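Local coordinates for protein Pcdhgb2 (Mus musculus, PDB 5SZR) that probably acts as a calcium-dependent cell-adhesion protein that may help to establish and maintain specific neuronal connections in the brain, at residues 374-377 with 378-381; 121-124 with 125-129. All blocks are in the same frame, centred on the assembly; numbering follows the deposited sequence.

From the N terminus, the chain reaches contact 2 in the second of its four cadherin domains. There residues 121-129 lead out of strand 119-120, past Glu121 and round a tight turn into strand 128-135, passing from one sheet of the beta sandwich to the other. Contact 1 comes much later, in the fourth domain, where residues 374-381 make the comparable passage from strand 368-374 to strand 380-382. Each is a local turn within one continuous stretch, closed between residues three apart. The two follow in series, neither nesting nor crossing, with nearest atoms about 79 Å apart. Contact 2 supplies Glu121 as a ligand of two calcium ions at the interdomain junction; contact 1 lies away from the calcium sites.

Contact 1 of 2, residues 374-377 with 378-381; sequences ASDP and GLFS
Asp376 and Leu379 close a type II beta turn with Pro377 and Gly378 at its corners, in the last cadherin domain of this fragment. The turn carries the chain from edge strand 368-374 of one sheet to edge strand 380-382 of the facing sheet in the beta sandwich. A single backbone hydrogen bond fastens it, from Leu379 N to Asp376 O, 3.2 Å long and fairly straight, with an angle of 160° at the hydrogen. The CB of Leu379 lies beside the accepting oxygen, 3.5 Å from Asp376 O. Pro377 supplies the first corner of the turn. Gly378, at the second, takes a positive phi of 96°, a conformation in which a side chain would run into the carbonyl of Pro377, so the corner suits glycine.

Packing centres on Leu379. Its CG swings anti to the backbone N (chi1 -179°), and the buried side chain packs on Phe427, Leu395 and Gln403. Leu379 CG also stands 3.9 Å above one face of the Phe380 ring, offset toward the rim; Phe380 itself reaches Leu425 on strand 418-428.

The charged group is gripped from outside the turn. Asp376 OD2 forms a salt bridge with Arg393, which probably offsets the nearby carboxylate of Asp399. The side chains of Asp376 and Leu379 cross at about a right angle, and where they meet, Asp376 OD2 lies 3.8 Å from Leu379 CB.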
# COMPACT_ATOMS: atom_id res chain seq x y z
N ALA A 374 -71.50 17.35 -9.45
CA ALA A 374 -72.55 17.58 -8.47
C ALA A 374 -73.77 18.14 -9.18
O ALA A 374 -73.64 19.07 -9.99
CB ALA A 374 -72.09 18.54 -7.37
N SER A 375 -74.95 17.58 -8.89
CA SER A 375 -76.17 18.11 -9.48
C SER A 375 -76.50 19.50 -8.94
O SER A 375 -77.23 20.25 -9.59
CB SER A 375 -77.34 17.15 -9.25
OG SER A 375 -77.44 16.75 -7.90
N ASP A 376 -75.98 19.85 -7.76
CA ASP A 376 -76.13 21.20 -7.22
C ASP A 376 -74.89 21.48 -6.39
O ASP A 376 -74.82 21.10 -5.21
CB ASP A 376 -77.40 21.34 -6.39
CG ASP A 376 -77.68 22.78 -6.00
OD1 ASP A 376 -77.13 23.69 -6.65
OD2 ASP A 376 -78.46 23.00 -5.05
N PRO A 377 -73.88 22.14 -6.97
CA PRO A 377 -72.65 22.41 -6.21
C PRO A 377 -72.94 23.31 -5.02
O PRO A 377 -73.62 24.33 -5.14
CB PRO A 377 -71.75 23.10 -7.24
CG PRO A 377 -72.34 22.75 -8.58
CD PRO A 377 -73.81 22.65 -8.34
N GLY A 378 -72.40 22.93 -3.87
CA GLY A 378 -72.56 23.68 -2.65
C GLY A 378 -73.68 23.20 -1.75
O GLY A 378 -73.71 23.58 -0.57
N LEU A 379 -74.60 22.40 -2.27
CA LEU A 379 -75.60 21.78 -1.41
C LEU A 379 -74.95 20.80 -0.45
O LEU A 379 -75.27 20.78 0.75
CB LEU A 379 -76.67 21.08 -2.25
CG LEU A 379 -77.78 20.44 -1.44
CD1 LEU A 379 -78.51 21.51 -0.64
CD2 LEU A 379 -78.74 19.68 -2.34
N PHE A 380 -74.05 19.97 -0.95
CA PHE A 380 -73.31 19.01 -0.15
C PHE A 380 -71.84 19.38 -0.13
O PHE A 380 -71.29 19.88 -1.12
CB PHE A 380 -73.46 17.58 -0.69
CG PHE A 380 -74.86 17.05 -0.63
CD1 PHE A 380 -75.39 16.59 0.56
CD2 PHE A 380 -75.66 17.01 -1.77
CE1 PHE A 380 -76.69 16.09 0.62
CE2 PHE A 380 -76.95 16.52 -1.72
CZ PHE A 380 -77.46 16.06 -0.53
N SER A 381 -71.19 19.12 1.00
CA SER A 381 -69.75 19.26 1.14
C SER A 381 -69.12 17.89 1.31
O SER A 381 -69.76 16.94 1.77
CB SER A 381 -69.40 20.15 2.33
OG SER A 381 -69.65 19.48 3.55

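Contact 2 of 2, residues 121-124 with 125-129; sequences EDSP and LGTVI. With CA (calcium ion), chain N; CA (calcium ion), chain M.
Thr127 OG1 rests over one face of the puckered Pro124 ring, near its N-CD edge and 3.2 Å from CD. The flat carboxylate of Glu121 shares its two oxygens between two calcium ions: OE1 lies 2.7 Å from the calcium of chain N, and OE2 lies 2.4 Å from that of chain M, which stands off the carboxylate plane. Glu121 reaches them with an extended chain beyond CG (chi2 177°), and Arg175 N donates to OE2. Glu176 and Asp210 bridge both ions; Asp174 and two waters complete the chain M ion, while Asp207, the carbonyl of Val208 and Asp243 complete the chain N ion. This is the calcium-bound linker between successive cadherin domains, with Asp243 contributed by the following domain. Farther along, Pro124 to Thr127 form a type II beta turn leading into strand 128-135. Pro124 O accepts twice from Thr127: from N at 3.3 Å, bent to 136°, an N-H shared with Thr169 OG1, and from OG1 at a short 2.5 Å, tilted 22° from the carbonyl plane. Ser123 packs its CB 3.5 Å from Thr127 OG1, while its own OG bonds to Pro120 O.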
# COMPACT_ATOMS: atom_id res chain seq x y z
N GLU A 121 9.92 -9.46 4.72
CA GLU A 121 9.59 -8.39 5.65
C GLU A 121 9.31 -8.89 7.06
O GLU A 121 9.32 -8.09 8.00
CB GLU A 121 8.38 -7.61 5.14
CG GLU A 121 7.08 -8.39 5.18
CD GLU A 121 5.90 -7.55 4.72
OE1 GLU A 121 5.05 -8.08 3.98
OE2 GLU A 121 5.84 -6.36 5.09
N ASP A 122 9.05 -10.19 7.23
CA ASP A 122 8.81 -10.75 8.55
C ASP A 122 10.05 -11.41 9.13
O ASP A 122 9.95 -12.18 10.10
CB ASP A 122 7.63 -11.73 8.51
CG ASP A 122 7.91 -12.95 7.64
OD1 ASP A 122 7.23 -13.98 7.84
OD2 ASP A 122 8.81 -12.88 6.78
N SER A 123 11.22 -11.12 8.57
CA SER A 123 12.47 -11.66 9.08
C SER A 123 12.63 -11.32 10.56
O SER A 123 12.43 -10.17 10.95
CB SER A 123 13.66 -11.11 8.29
OG SER A 123 13.76 -11.73 7.02
N PRO A 124 12.98 -12.29 11.40
CA PRO A 124 13.19 -11.99 12.82
C PRO A 124 14.35 -11.03 13.02
O PRO A 124 15.22 -10.86 12.16
CB PRO A 124 13.49 -13.36 13.44
CG PRO A 124 13.20 -14.37 12.38
CD PRO A 124 13.30 -13.69 11.07
N LEU A 125 14.36 -10.41 14.20
CA LEU A 125 15.52 -9.63 14.64
C LEU A 125 16.76 -10.51 14.63
O LEU A 125 16.74 -11.65 15.11
CB LEU A 125 15.27 -9.07 16.03
CG LEU A 125 14.08 -8.12 16.11
CD1 LEU A 125 13.96 -7.49 17.49
CD2 LEU A 125 14.22 -7.06 15.04
N GLY A 126 17.85 -9.97 14.09
CA GLY A 126 19.09 -10.71 14.02
C GLY A 126 19.25 -11.59 12.80
O GLY A 126 20.15 -12.43 12.78
N THR A 127 18.40 -11.42 11.79
CA THR A 127 18.55 -12.19 10.56
C THR A 127 19.80 -11.74 9.81
O THR A 127 20.08 -10.54 9.70
CB THR A 127 17.31 -12.01 9.67
OG1 THR A 127 16.14 -12.42 10.40
CG2 THR A 127 17.43 -12.86 8.41
N VAL A 128 20.56 -12.71 9.31
CA VAL A 128 21.84 -12.43 8.67
C VAL A 128 21.58 -12.04 7.22
O VAL A 128 21.18 -12.88 6.40
CB VAL A 128 22.78 -13.64 8.75
CG1 VAL A 128 24.09 -13.34 8.03
CG2 VAL A 128 23.03 -13.99 10.21
N ILE A 129 21.81 -10.77 6.89
CA ILE A 129 21.54 -10.27 5.55
C ILE A 129 22.70 -10.55 4.61
O ILE A 129 22.49 -10.93 3.45
CB ILE A 129 21.23 -8.77 5.60
CG1 ILE A 129 20.07 -8.49 6.56
CG2 ILE A 129 20.89 -8.25 4.21
CD1 ILE A 129 19.75 -7.03 6.65
CA CA N . 2.61 -7.29 3.27
CA CA M . 4.05 -5.32 6.37
O HOH W 1 2.02 -4.17 7.31
O HOH W 2 5.12 -5.19 8.51